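Local coordinates for protein putative phosphoglycolate phosphatase (PDB 2HI0) that probably hydrolyses phosphoglycolate as a phosphatase of the haloacid dehalogenase (HAD) superfamily, at residues V52-A55 with V56-L60; E69-V72 with A73-T76; Q87-V90 with N91-E95; L26-A29 with F30-G34; H37-T40 with V41-K45. All coordinates share one frame; numbering follows the deposited sequence.

Overall arrangement
All five interactions are local contacts within the helical part of the chain between strands 16-17 and 110-111, consistent with the helical cap domain inserted after the first strand of the HAD core in relatives of this superfamily. Interaction 1, on helix 52-63, is the most buried and the hub: it touches the other four, and combines backbone bonding and apolar packing with a buried arginine bonded to carbonyls. Interactions 3 and 4, on helices 87-103 and 19-32, are amphipathic, with apolar residues toward helix 52-63 and charged or amide side chains outward. Interactions 2 and 5 lie where helix meets loop, a turn after helix 68-71 and an N-cap before helix 41-47; they do not touch.

Interaction 1: residues V52-A55 with V56-L60; sequences VVVA and VTRAL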
loop_
_atom_site.group_PDB
_atom_site.type_symbol
_atom_site.label_atom_id
_atom_site.label_comp_id
_atom_site.label_asym_id
_atom_site.label_seq_id
_atom_site.Cartn_x
_atom_site.Cartn_y
_atom_site.Cartn_z
ATOM N N VAL A 52 4.228 -6.861 -5.241
ATOM C CA VAL A 52 5.419 -7.626 -4.930
ATOM C C VAL A 52 6.345 -7.883 -6.109
ATOM O O VAL A 52 7.527 -7.964 -5.931
ATOM C CB VAL A 52 5.094 -8.988 -4.243
ATOM C CG1 VAL A 52 4.475 -8.731 -2.878
ATOM C CG2 VAL A 52 4.252 -9.881 -5.115
ATOM N N VAL A 53 5.806 -7.994 -7.302
ATOM C CA VAL A 53 6.658 -8.185 -8.518
ATOM C C VAL A 53 7.532 -6.950 -8.736
ATOM O O VAL A 53 8.745 -7.064 -8.909
ATOM C CB VAL A 53 5.796 -8.515 -9.783
ATOM C CG1 VAL A 53 6.638 -8.498 -11.053
ATOM C CG2 VAL A 53 5.057 -9.859 -9.621
ATOM N N VAL A 54 6.909 -5.775 -8.709
ATOM C CA VAL A 54 7.707 -4.537 -8.850
ATOM C C VAL A 54 8.680 -4.357 -7.682
ATOM O O VAL A 54 9.786 -3.905 -7.879
ATOM C CB VAL A 54 6.795 -3.279 -9.046
ATOM C CG1 VAL A 54 7.611 -2.014 -8.931
ATOM C CG2 VAL A 54 6.021 -3.349 -10.401
ATOM N N ALA A 55 8.253 -4.717 -6.481
ATOM C CA ALA A 55 9.095 -4.582 -5.281
ATOM C C ALA A 55 10.367 -5.434 -5.425
ATOM O O ALA A 55 11.497 -4.956 -5.160
ATOM C CB ALA A 55 8.308 -4.987 -3.996
ATOM N N VAL A 56 10.218 -6.697 -5.835
ATOM C CA VAL A 56 11.404 -7.582 -5.993
ATOM C C VAL A 56 12.250 -7.137 -7.210
ATOM O O VAL A 56 13.491 -7.157 -7.159
ATOM C CB VAL A 56 11.019 -9.050 -6.016
ATOM C CG1 VAL A 56 12.200 -9.952 -6.370
ATOM C CG2 VAL A 56 10.453 -9.431 -4.659
ATOM N N THR A 57 11.596 -6.657 -8.249
ATOM C CA THR A 57 12.338 -6.150 -9.420
ATOM C C THR A 57 13.227 -4.953 -8.994
ATOM O O THR A 57 14.400 -4.851 -9.337
ATOM C CB THR A 57 11.359 -5.708 -10.548
ATOM O OG1 THR A 57 10.489 -6.792 -10.897
ATOM C CG2 THR A 57 12.110 -5.214 -11.824
ATOM N N ARG A 58 12.626 -4.008 -8.257
ATOM C CA ARG A 58 13.345 -2.876 -7.667
ATOM C C ARG A 58 14.499 -3.329 -6.768
ATOM O O ARG A 58 15.633 -2.776 -6.852
ATOM C CB ARG A 58 12.356 -2.003 -6.926
ATOM C CG ARG A 58 11.506 -1.060 -7.809
ATOM C CD ARG A 58 10.494 -0.343 -6.894
ATOM N NE ARG A 58 9.738 0.665 -7.617
ATOM C CZ ARG A 58 8.603 1.191 -7.182
ATOM N NH1 ARG A 58 8.036 0.714 -6.071
ATOM N NH2 ARG A 58 8.010 2.122 -7.891
ATOM N N ALA A 59 14.222 -4.307 -5.913
ATOM C CA ALA A 59 15.251 -4.769 -4.950
ATOM C C ALA A 59 16.435 -5.420 -5.658
ATOM O O ALA A 59 17.579 -5.160 -5.303
ATOM C CB ALA A 59 14.662 -5.777 -3.905
ATOM N N LEU A 60 16.156 -6.202 -6.686
ATOM C CA LEU A 60 17.211 -6.816 -7.492
ATOM C C LEU A 60 18.020 -5.748 -8.236
ATOM O O LEU A 60 19.233 -5.853 -8.339
ATOM C CB LEU A 60 16.644 -7.862 -8.465
ATOM C CG LEU A 60 16.132 -9.168 -7.872
ATOM C CD1 LEU A 60 15.362 -10.018 -8.920
ATOM C CD2 LEU A 60 17.333 -9.991 -7.284
#
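Val54 and Arg58, one helical turn apart, make the main side-chain contact of this part of helix 52-63. The methyl CG1 of Val54 sits over one face of the Arg58 guanidinium, toward its rim, 3.7 Å from NE. This methyl stands anti to its own backbone nitrogen (chi1 170°), the rotamer that places it beside the arginine, whose chain runs extended from CG to NE.

The backbone bonds are those of a regular alpha helix. Val56 N donates to Val52 O, Arg58 N to Val54 O at 2.9 Å, and Ala59 N to Ala55 O. Val53 O has a double load: Thr57 N reaches it at 3.0 Å, and the hydroxyl Thr57 OG1 donates to it at 2.7 Å. The two donors approach from opposite faces of the carbonyl plane, the hydroxyl 39° out of it. OG1 lies beside its own backbone nitrogen (chi1 -56°), which turns it back toward the preceding turn.

Methyl groups also lie against carbonyl oxygens: Val56 CG2 is 3.5 Å from Val52 O, and Ala59 CB is at the same distance from Ala55 O. Beyond the segments, Val56 and Ala59 pack on Leu26 of helix 19-32.

The strongest partners of the guanidinium are backbone carbonyls: NE donates to Leu71 O, NH2 to Val72 O and NH1 to Phe47 O. Thr57 OG1 in turn is bonded by Gln87 NE2. The buried arginine therefore has all three nitrogens occupied by neutral acceptors, while Val54 shields one face; the carbonyl dipoles are likely to stabilise its positive charge.

Interaction 2: residues E69-V72 with A73-T76; sequences ESLV and AFGT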
loop_
_atom_site.group_PDB
_atom_site.type_symbol
_atom_site.label_atom_id
_atom_site.label_comp_id
_atom_site.label_asym_id
_atom_site.label_seq_id
_atom_site.Cartn_x
_atom_site.Cartn_y
_atom_site.Cartn_z
ATOM N N GLU A 69 16.403 6.824 -7.216
ATOM C CA GLU A 69 15.612 7.602 -8.186
ATOM C C GLU A 69 15.082 6.736 -9.296
ATOM O O GLU A 69 13.936 6.880 -9.731
ATOM C CB GLU A 69 16.445 8.709 -8.855
ATOM C CG GLU A 69 15.647 9.627 -9.822
ATOM C CD GLU A 69 15.672 9.252 -11.343
ATOM O OE1 GLU A 69 16.382 8.319 -11.824
ATOM O OE2 GLU A 69 14.931 9.945 -12.088
ATOM N N SER A 70 15.962 5.869 -9.806
ATOM C CA SER A 70 15.648 5.073 -10.980
ATOM C C SER A 70 14.557 4.070 -10.699
ATOM O O SER A 70 13.895 3.564 -11.647
ATOM C CB SER A 70 16.874 4.335 -11.549
ATOM O OG SER A 70 17.322 3.263 -10.724
ATOM N N LEU A 71 14.371 3.721 -9.428
ATOM C CA LEU A 71 13.384 2.710 -9.089
ATOM C C LEU A 71 11.937 3.221 -9.213
ATOM O O LEU A 71 11.010 2.425 -9.389
ATOM C CB LEU A 71 13.635 2.222 -7.695
ATOM C CG LEU A 71 15.024 1.692 -7.359
ATOM C CD1 LEU A 71 15.040 1.246 -5.900
ATOM C CD2 LEU A 71 15.533 0.640 -8.278
ATOM N N VAL A 72 11.732 4.528 -9.123
ATOM C CA VAL A 72 10.370 5.072 -9.056
ATOM C C VAL A 72 9.529 4.639 -10.272
ATOM O O VAL A 72 8.370 4.183 -10.115
ATOM C CB VAL A 72 10.360 6.593 -8.853
ATOM C CG1 VAL A 72 8.938 7.134 -8.853
ATOM C CG2 VAL A 72 11.102 7.001 -7.543
ATOM N N ALA A 73 10.137 4.681 -11.454
ATOM C CA ALA A 73 9.441 4.386 -12.724
ATOM C C ALA A 73 9.226 2.872 -12.978
ATOM O O ALA A 73 8.524 2.485 -13.910
ATOM C CB ALA A 73 10.207 5.025 -13.905
ATOM N N PHE A 74 9.860 2.012 -12.180
ATOM C CA PHE A 74 9.557 0.602 -12.286
ATOM C C PHE A 74 8.074 0.360 -12.139
ATOM O O PHE A 74 7.428 0.882 -11.250
ATOM C CB PHE A 74 10.322 -0.230 -11.281
ATOM C CG PHE A 74 11.803 -0.406 -11.562
ATOM C CD1 PHE A 74 12.554 0.553 -12.202
ATOM C CD2 PHE A 74 12.456 -1.526 -11.050
ATOM C CE1 PHE A 74 13.956 0.370 -12.400
ATOM C CE2 PHE A 74 13.778 -1.746 -11.219
ATOM C CZ PHE A 74 14.579 -0.766 -11.875
ATOM N N GLY A 75 7.551 -0.471 -13.017
ATOM C CA GLY A 75 6.123 -0.779 -12.986
ATOM C C GLY A 75 5.321 0.127 -13.913
ATOM O O GLY A 75 4.114 -0.041 -13.995
ATOM N N THR A 76 5.972 1.107 -14.544
ATOM C CA THR A 76 5.348 2.064 -15.479
ATOM C C THR A 76 5.940 1.896 -16.890
ATOM O O THR A 76 6.993 1.256 -17.096
ATOM C CB THR A 76 5.597 3.561 -15.043
ATOM O OG1 THR A 76 6.928 3.998 -15.405
ATOM C CG2 THR A 76 5.299 3.810 -13.549
HETATM O O HOH W 1 12.390 6.589 -11.929
#
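A type I beta turn from Leu71 to Phe74 leads the chain out of the short, weakly bonded helix around 69-71, and a type II turn from Ala73 to Thr76 follows at once. The first is closed by Phe74 N donating to Leu71 O at 3.0 Å, a bent bond (143°) that meets the oxygen from well above the carbonyl plane.

The Phe74 ring folds back under this turn, with CG beside its own backbone nitrogen (chi1 -73°). Leu71 CA stands over one ring face, 4.2 Å from the centroid and 24° off the normal, the geometry of a CH-pi contact. The leucine also reaches the ring with a methyl, CD2 lying 4.0 Å from CZ, and Ser70 O is 3.3 Å from CE1. A water accepts from Ala73 N at 3.0 Å and donates to Glu69 O.

In the second turn, Ala73 O accepts both Thr76 N and the hydroxyl OG1 of Thr76, the latter at 2.7 Å in the carbonyl plane. Gly75 has positive phi, a backbone conformation in which a CB would collide with the carbonyl oxygen of Phe74.

The ring also packs on Val54, Thr57, Arg58 and Ala61. A serine in place of Phe74 would probably leave Leu71 CA and CD2 without their aromatic partner and open a gap against Arg58. Through this ring the turn is joined to helix 52-63.

Interaction 3: residues Q87-V90 with N91-E95; sequences QTEV and NRVLE. Unlike the reference sequence in segment 87-90: Thr88 (reference Ala).
Val90 and Leu94 lie side by side on the buried face of helix 87-103, pointing the same way, with CG1 of the valine 3.8 Å from CD1 of the leucine. The backbone between them is firmly bonded: Leu94 N donates to Val90 O at 2.8 Å, in the carbonyl plane.

The outer side is polar. Arg92 grips Glu89 side-on. NE donates to OE1 at 3.1 Å, nearly straight (173°) and in the guanidinium plane, while NH2 reaches the syn lone pair of OE2 at 2.9 Å. Carboxylate and guanidinium are turned 56° apart; the second bond is more bent (133°), with OE2 tilted out of the guanidinium plane. The glutamate chain bends at chi2 to bring its carboxylate alongside. On the exposed flank a water links Gln87 OE1, whose amide NE2 is held by Thr57, and Asn91 OD1, donating to both.

OE2 also accepts from His35 NE2, and Arg92 NH2 donates to Thr33 O, joining the helix to the loop after helix 19-32. With the carboxylate gone, as in an alanine here, Arg92 is likely to lose its charged mate and His35 NE2 this acceptor. Val93 packs on Ala29 and Phe30 of helix 19-32, while Val90 and Leu94 face helix 52-63.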
loop_
_atom_site.group_PDB
_atom_site.type_symbol
_atom_site.label_atom_id
_atom_site.label_comp_id
_atom_site.label_asym_id
_atom_site.label_seq_id
_atom_site.Cartn_x
_atom_site.Cartn_y
_atom_site.Cartn_z
ATOM N N GLN A 87 12.670 -11.243 -14.941
ATOM C CA GLN A 87 11.454 -11.751 -14.291
ATOM C C GLN A 87 11.508 -13.205 -13.825
ATOM O O GLN A 87 10.863 -13.563 -12.857
ATOM C CB GLN A 87 10.215 -11.463 -15.090
ATOM C CG GLN A 87 9.974 -9.968 -15.241
ATOM C CD GLN A 87 9.757 -9.219 -13.885
ATOM O OE1 GLN A 87 8.930 -9.651 -13.090
ATOM N NE2 GLN A 87 10.557 -8.186 -13.597
ATOM N N THR A 88 12.323 -14.016 -14.482
ATOM C CA THR A 88 12.547 -15.350 -14.011
ATOM C C THR A 88 13.169 -15.319 -12.621
ATOM O O THR A 88 12.731 -16.064 -11.731
ATOM C CB THR A 88 13.427 -16.132 -15.018
ATOM O OG1 THR A 88 12.742 -16.218 -16.273
ATOM C CG2 THR A 88 13.772 -17.545 -14.538
ATOM N N GLU A 89 14.172 -14.479 -12.416
ATOM C CA GLU A 89 14.737 -14.371 -11.084
ATOM C C GLU A 89 13.757 -13.752 -10.074
ATOM O O GLU A 89 13.715 -14.188 -8.920
ATOM C CB GLU A 89 16.048 -13.599 -11.134
ATOM C CG GLU A 89 16.840 -13.650 -9.825
ATOM C CD GLU A 89 17.315 -15.035 -9.405
ATOM O OE1 GLU A 89 17.308 -15.993 -10.221
ATOM O OE2 GLU A 89 17.729 -15.161 -8.225
ATOM N N VAL A 90 12.998 -12.737 -10.496
ATOM C CA VAL A 90 11.930 -12.166 -9.654
ATOM C C VAL A 90 11.004 -13.294 -9.121
ATOM O O VAL A 90 10.734 -13.390 -7.887
ATOM C CB VAL A 90 11.147 -11.079 -10.405
ATOM C CG1 VAL A 90 9.878 -10.660 -9.616
ATOM C CG2 VAL A 90 12.056 -9.864 -10.620
ATOM N N ASN A 91 10.531 -14.144 -10.036
ATOM C CA ASN A 91 9.577 -15.209 -9.717
ATOM C C ASN A 91 10.228 -16.221 -8.768
ATOM O O ASN A 91 9.571 -16.764 -7.880
ATOM C CB ASN A 91 9.027 -15.883 -10.966
ATOM C CG ASN A 91 8.157 -14.967 -11.781
ATOM O OD1 ASN A 91 7.654 -13.976 -11.271
ATOM N ND2 ASN A 91 7.972 -15.297 -13.062
ATOM N N ARG A 92 11.533 -16.422 -8.914
ATOM C CA ARG A 92 12.244 -17.412 -8.058
ATOM C C ARG A 92 12.337 -16.857 -6.636
ATOM O O ARG A 92 12.124 -17.576 -5.646
ATOM C CB ARG A 92 13.623 -17.735 -8.600
ATOM C CG ARG A 92 14.277 -18.886 -7.916
ATOM C CD ARG A 92 15.525 -19.329 -8.681
ATOM N NE ARG A 92 16.668 -18.449 -8.411
ATOM C CZ ARG A 92 17.514 -18.574 -7.383
ATOM N NH1 ARG A 92 17.379 -19.524 -6.486
ATOM N NH2 ARG A 92 18.517 -17.728 -7.259
ATOM N N VAL A 93 12.622 -15.560 -6.514
ATOM C CA VAL A 93 12.655 -14.913 -5.191
ATOM C C VAL A 93 11.233 -14.890 -4.573
ATOM O O VAL A 93 11.044 -15.176 -3.400
ATOM C CB VAL A 93 13.269 -13.483 -5.273
ATOM C CG1 VAL A 93 13.136 -12.766 -3.954
ATOM C CG2 VAL A 93 14.730 -13.544 -5.682
ATOM N N LEU A 94 10.230 -14.550 -5.393
ATOM C CA LEU A 94 8.837 -14.469 -4.889
ATOM C C LEU A 94 8.334 -15.801 -4.371
ATOM O O LEU A 94 7.478 -15.876 -3.466
ATOM C CB LEU A 94 7.913 -13.937 -5.971
ATOM C CG LEU A 94 7.993 -12.430 -6.231
ATOM C CD1 LEU A 94 7.113 -12.054 -7.412
ATOM C CD2 LEU A 94 7.526 -11.683 -5.004
ATOM N N GLU A 95 8.844 -16.897 -4.944
ATOM C CA GLU A 95 8.443 -18.230 -4.513
ATOM C C GLU A 95 8.729 -18.448 -3.005
ATOM O O GLU A 95 7.982 -19.158 -2.314
ATOM C CB GLU A 95 9.205 -19.260 -5.341
ATOM C CG GLU A 95 8.825 -20.694 -5.017
ATOM C CD GLU A 95 9.541 -21.727 -5.885
ATOM O OE1 GLU A 95 10.595 -21.412 -6.484
ATOM O OE2 GLU A 95 9.051 -22.874 -5.936
HETATM O O HOH W 2 7.185 -11.676 -12.850
#

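Interaction 4: residues L26-A29 with F30-G34; sequences LNYA and FEQTG. With EDO (1,2-ethanediol), chain H.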
loop_
_atom_site.group_PDB
_atom_site.type_symbol
_atom_site.label_atom_id
_atom_site.label_comp_id
_atom_site.label_asym_id
_atom_site.label_seq_id
_atom_site.Cartn_x
_atom_site.Cartn_y
_atom_site.Cartn_z
ATOM N N LEU A 26 11.877 -9.834 3.092
ATOM C CA LEU A 26 12.645 -9.611 1.858
ATOM C C LEU A 26 14.073 -10.115 2.033
ATOM O O LEU A 26 14.610 -10.788 1.160
ATOM C CB LEU A 26 12.665 -8.134 1.342
ATOM C CG LEU A 26 13.070 -7.901 -0.143
ATOM C CD1 LEU A 26 12.108 -8.609 -1.083
ATOM C CD2 LEU A 26 13.096 -6.381 -0.384
ATOM N N ASN A 27 14.710 -9.757 3.134
ATOM C CA ASN A 27 16.060 -10.199 3.386
ATOM C C ASN A 27 16.168 -11.718 3.510
ATOM O O ASN A 27 17.088 -12.327 2.959
ATOM C CB ASN A 27 16.666 -9.527 4.620
ATOM C CG ASN A 27 17.096 -8.088 4.362
ATOM O OD1 ASN A 27 17.498 -7.732 3.254
ATOM N ND2 ASN A 27 16.993 -7.249 5.394
ATOM N N TYR A 28 15.182 -12.340 4.179
ATOM C CA TYR A 28 15.093 -13.810 4.230
ATOM C C TYR A 28 15.072 -14.457 2.836
ATOM O O TYR A 28 15.830 -15.378 2.547
ATOM C CB TYR A 28 13.880 -14.259 5.046
ATOM C CG TYR A 28 13.743 -15.787 5.126
ATOM C CD1 TYR A 28 14.387 -16.510 6.128
ATOM C CD2 TYR A 28 12.954 -16.455 4.244
ATOM C CE1 TYR A 28 14.263 -17.877 6.188
ATOM C CE2 TYR A 28 12.837 -17.821 4.279
ATOM C CZ TYR A 28 13.491 -18.532 5.272
ATOM O OH TYR A 28 13.357 -19.897 5.361
ATOM N N ALA A 29 14.160 -13.967 1.980
ATOM C CA ALA A 29 13.945 -14.479 0.621
ATOM C C ALA A 29 15.205 -14.331 -0.234
ATOM O O ALA A 29 15.610 -15.213 -1.003
ATOM C CB ALA A 29 12.766 -13.719 -0.034
ATOM N N PHE A 30 15.811 -13.152 -0.161
ATOM C CA PHE A 30 17.058 -12.842 -0.856
ATOM C C PHE A 30 18.172 -13.774 -0.400
ATOM O O PHE A 30 18.872 -14.372 -1.192
ATOM C CB PHE A 30 17.467 -11.362 -0.681
ATOM C CG PHE A 30 16.975 -10.462 -1.836
ATOM C CD1 PHE A 30 15.638 -10.428 -2.128
ATOM C CD2 PHE A 30 17.851 -9.741 -2.649
ATOM C CE1 PHE A 30 15.117 -9.682 -3.149
ATOM C CE2 PHE A 30 17.337 -8.989 -3.712
ATOM C CZ PHE A 30 15.964 -8.972 -3.952
ATOM N N GLU A 31 18.318 -13.911 0.903
ATOM C CA GLU A 31 19.368 -14.795 1.416
ATOM C C GLU A 31 19.158 -16.250 0.934
ATOM O O GLU A 31 20.120 -16.925 0.518
ATOM C CB GLU A 31 19.357 -14.759 2.950
ATOM C CG GLU A 31 20.401 -15.664 3.594
ATOM C CD GLU A 31 20.501 -15.520 5.101
ATOM O OE1 GLU A 31 19.473 -15.625 5.812
ATOM O OE2 GLU A 31 21.664 -15.364 5.550
ATOM N N GLN A 32 17.906 -16.728 1.024
ATOM C CA GLN A 32 17.582 -18.071 0.574
ATOM C C GLN A 32 17.869 -18.352 -0.908
ATOM O O GLN A 32 18.027 -19.492 -1.309
ATOM C CB GLN A 32 16.121 -18.450 0.860
ATOM C CG GLN A 32 15.841 -18.656 2.314
ATOM C CD GLN A 32 16.539 -19.858 2.873
ATOM O OE1 GLN A 32 16.435 -20.956 2.304
ATOM N NE2 GLN A 32 17.258 -19.687 3.994
ATOM N N THR A 33 17.878 -17.301 -1.714
ATOM C CA THR A 33 18.097 -17.403 -3.147
ATOM C C THR A 33 19.486 -16.887 -3.594
ATOM O O THR A 33 19.756 -16.740 -4.789
ATOM C CB THR A 33 16.956 -16.728 -3.900
ATOM O OG1 THR A 33 16.829 -15.363 -3.475
ATOM C CG2 THR A 33 15.641 -17.461 -3.704
ATOM N N GLY A 34 20.389 -16.698 -2.635
ATOM C CA GLY A 34 21.778 -16.406 -2.952
ATOM C C GLY A 34 22.131 -14.951 -3.187
ATOM O O GLY A 34 23.233 -14.658 -3.699
HETATM C C1 EDO H . 18.505 -12.613 6.210
HETATM O O1 EDO H . 18.375 -13.643 7.174
HETATM C C2 EDO H . 19.027 -11.379 6.942
HETATM O O2 EDO H . 20.363 -11.535 7.441
HETATM O O HOH W 3 17.334 -17.151 5.073
#
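The Tyr28 ring has Gln32 CG over one face, 3.9 Å from its centroid and 22° off the normal, a CH-pi contact placed toward the rim. The glutamine chain bends at chi2, which lays its amide 18° from parallel with the ring. The ring also stacks with Tyr100 of helix 87-103.

The Phe30 ring lies alongside Leu26, pointing the same way, with CE1 3.8 Å from the leucine methyl CD1. It meets Phe39 edge-to-face and packs on Ala59 and Leu60 of helix 52-63.

On the outward side a water accepts from Gln32 NE2 at 2.8 Å and donates to Glu31 OE1 at 2.7 Å. The same carboxylate oxygen accepts from O1 of a 1,2-ethanediol, probably a crystallisation additive, at 2.6 Å.

Near the helix end the hydroxyl Thr33 OG1 donates to Ala29 O at 2.8 Å, a carbonyl that Thr33 N reaches only weakly. Chi1 of 56° sets OG1 between the backbone nitrogen and the carbonyl carbon, within range of that oxygen. Gly34 then takes positive phi and its N bonds Glu31 O at 3.2 Å, while His35 N bonds Phe30 O. This is a Schellman motif, with Gly34 as the C-prime residue ending helix 19-32.

Interaction 5: residues H37-T40 with V41-K45; sequences HDFT and VEDIK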
loop_
_atom_site.group_PDB
_atom_site.type_symbol
_atom_site.label_atom_id
_atom_site.label_comp_id
_atom_site.label_asym_id
_atom_site.label_seq_id
_atom_site.Cartn_x
_atom_site.Cartn_y
_atom_site.Cartn_z
ATOM N N HIS A 37 21.525 -9.519 1.352
ATOM C CA HIS A 37 20.350 -9.590 2.220
ATOM C C HIS A 37 20.469 -8.708 3.457
ATOM O O HIS A 37 20.119 -9.111 4.582
ATOM C CB HIS A 37 20.126 -11.071 2.640
ATOM C CG HIS A 37 21.362 -11.768 3.105
ATOM N ND1 HIS A 37 22.182 -12.468 2.248
ATOM C CD2 HIS A 37 21.927 -11.862 4.333
ATOM C CE1 HIS A 37 23.203 -12.959 2.939
ATOM N NE2 HIS A 37 23.067 -12.613 4.206
ATOM N N ASP A 38 20.923 -7.492 3.217
ATOM C CA ASP A 38 21.082 -6.488 4.266
ATOM C C ASP A 38 20.296 -5.219 3.933
ATOM O O ASP A 38 20.740 -4.123 4.230
ATOM C CB ASP A 38 22.563 -6.152 4.408
ATOM C CG ASP A 38 23.159 -5.605 3.089
ATOM O OD1 ASP A 38 22.419 -5.551 2.063
ATOM O OD2 ASP A 38 24.353 -5.226 3.085
ATOM N N PHE A 39 19.130 -5.355 3.305
ATOM C CA PHE A 39 18.276 -4.179 3.055
ATOM C C PHE A 39 17.784 -3.586 4.368
ATOM O O PHE A 39 17.569 -4.313 5.349
ATOM C CB PHE A 39 17.066 -4.497 2.193
ATOM C CG PHE A 39 17.401 -5.008 0.806
ATOM C CD1 PHE A 39 18.058 -4.197 -0.110
ATOM C CD2 PHE A 39 16.992 -6.268 0.400
ATOM C CE1 PHE A 39 18.313 -4.626 -1.413
ATOM C CE2 PHE A 39 17.235 -6.723 -0.890
ATOM C CZ PHE A 39 17.913 -5.880 -1.809
ATOM N N THR A 40 17.632 -2.263 4.356
ATOM C CA THR A 40 17.157 -1.503 5.497
ATOM C C THR A 40 15.663 -1.246 5.322
ATOM O O THR A 40 15.108 -1.393 4.226
ATOM C CB THR A 40 17.872 -0.115 5.574
ATOM O OG1 THR A 40 17.558 0.614 4.388
ATOM C CG2 THR A 40 19.437 -0.259 5.672
ATOM N N VAL A 41 15.004 -0.835 6.405
ATOM C CA VAL A 41 13.610 -0.369 6.322
ATOM C C VAL A 41 13.448 0.778 5.323
ATOM O O VAL A 41 12.440 0.840 4.614
ATOM C CB VAL A 41 13.042 0.062 7.688
ATOM C CG1 VAL A 41 11.816 0.931 7.514
ATOM C CG2 VAL A 41 12.800 -1.150 8.577
ATOM N N GLU A 42 14.439 1.662 5.234
ATOM C CA GLU A 42 14.353 2.761 4.273
ATOM C C GLU A 42 14.407 2.238 2.829
ATOM O O GLU A 42 13.765 2.804 1.938
ATOM C CB GLU A 42 15.450 3.826 4.485
ATOM C CG GLU A 42 15.287 4.709 5.732
ATOM C CD GLU A 42 13.909 5.391 5.882
ATOM O OE1 GLU A 42 13.649 6.370 5.149
ATOM O OE2 GLU A 42 13.091 4.962 6.751
ATOM N N ASP A 43 15.168 1.165 2.595
ATOM C CA ASP A 43 15.227 0.549 1.269
ATOM C C ASP A 43 13.821 0.028 0.939
ATOM O O ASP A 43 13.286 0.229 -0.166
ATOM C CB ASP A 43 16.229 -0.609 1.222
ATOM C CG ASP A 43 17.685 -0.167 1.303
ATOM O OD1 ASP A 43 18.034 0.942 0.824
ATOM O OD2 ASP A 43 18.480 -0.987 1.821
ATOM N N ILE A 44 13.237 -0.675 1.900
ATOM C CA ILE A 44 11.926 -1.286 1.662
ATOM C C ILE A 44 10.854 -0.242 1.316
ATOM O O ILE A 44 9.956 -0.508 0.524
ATOM C CB ILE A 44 11.488 -2.197 2.885
ATOM C CG1 ILE A 44 11.862 -3.653 2.602
ATOM C CG2 ILE A 44 10.027 -2.051 3.225
ATOM C CD1 ILE A 44 13.366 -3.906 2.510
ATOM N N LYS A 45 10.935 0.936 1.928
ATOM C CA LYS A 45 10.005 2.037 1.615
ATOM C C LYS A 45 10.111 2.526 0.179
ATOM O O LYS A 45 9.150 3.095 -0.365
ATOM C CB LYS A 45 10.206 3.179 2.604
ATOM C CG LYS A 45 9.846 2.823 4.034
ATOM C CD LYS A 45 10.141 3.948 4.983
ATOM C CE LYS A 45 9.545 3.657 6.344
ATOM N NZ LYS A 45 10.048 4.622 7.388
HETATM O O HOH W 4 21.050 -1.764 2.373
#
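Thr40 and Asp43 cross obliquely and exchange bonds in both directions as a capping box at the start of helix 41-47. The N-cap hydroxyl Thr40 OG1 accepts from Asp43 N at 3.0 Å, and Asp43 OD2 accepts from Thr40 N at 3.0 Å, a nearly straight bond (172°) that arrives from above the carboxylate plane. The threonine hydroxyl is placed between its own backbone nitrogen and carbonyl carbon (chi1 61°), over the first turn. The aspartate has CG beside its own nitrogen, which swings the carboxylate back to the residue before the helix.

Phe39 stands at about a right angle to Asp43, ring and carboxylate planes 88° apart. OD2 lies at the ring edge, in its plane, 3.8 Å from CD1. Phe39 CB meets the terminal methyl CD1 of Ile44 at 3.8 Å, and Ile44 N donates to Thr40 O at 3.1 Å, the first full helical turn.

A water bridges the loop to the cap, donating to Asp38 O and to Asp43 OD2, the latter at 2.7 Å. The other carboxylate oxygen, OD1, makes a salt bridge with Arg68. Phe39 N is held by Asn27 OD1 of helix 19-32, and its ring meets Phe47 edge-to-face.

The buried carboxylate is thus met by a backbone N-H, a water and a guanidinium; together with the nearby helix N-terminus they would be expected to stabilise its negative charge.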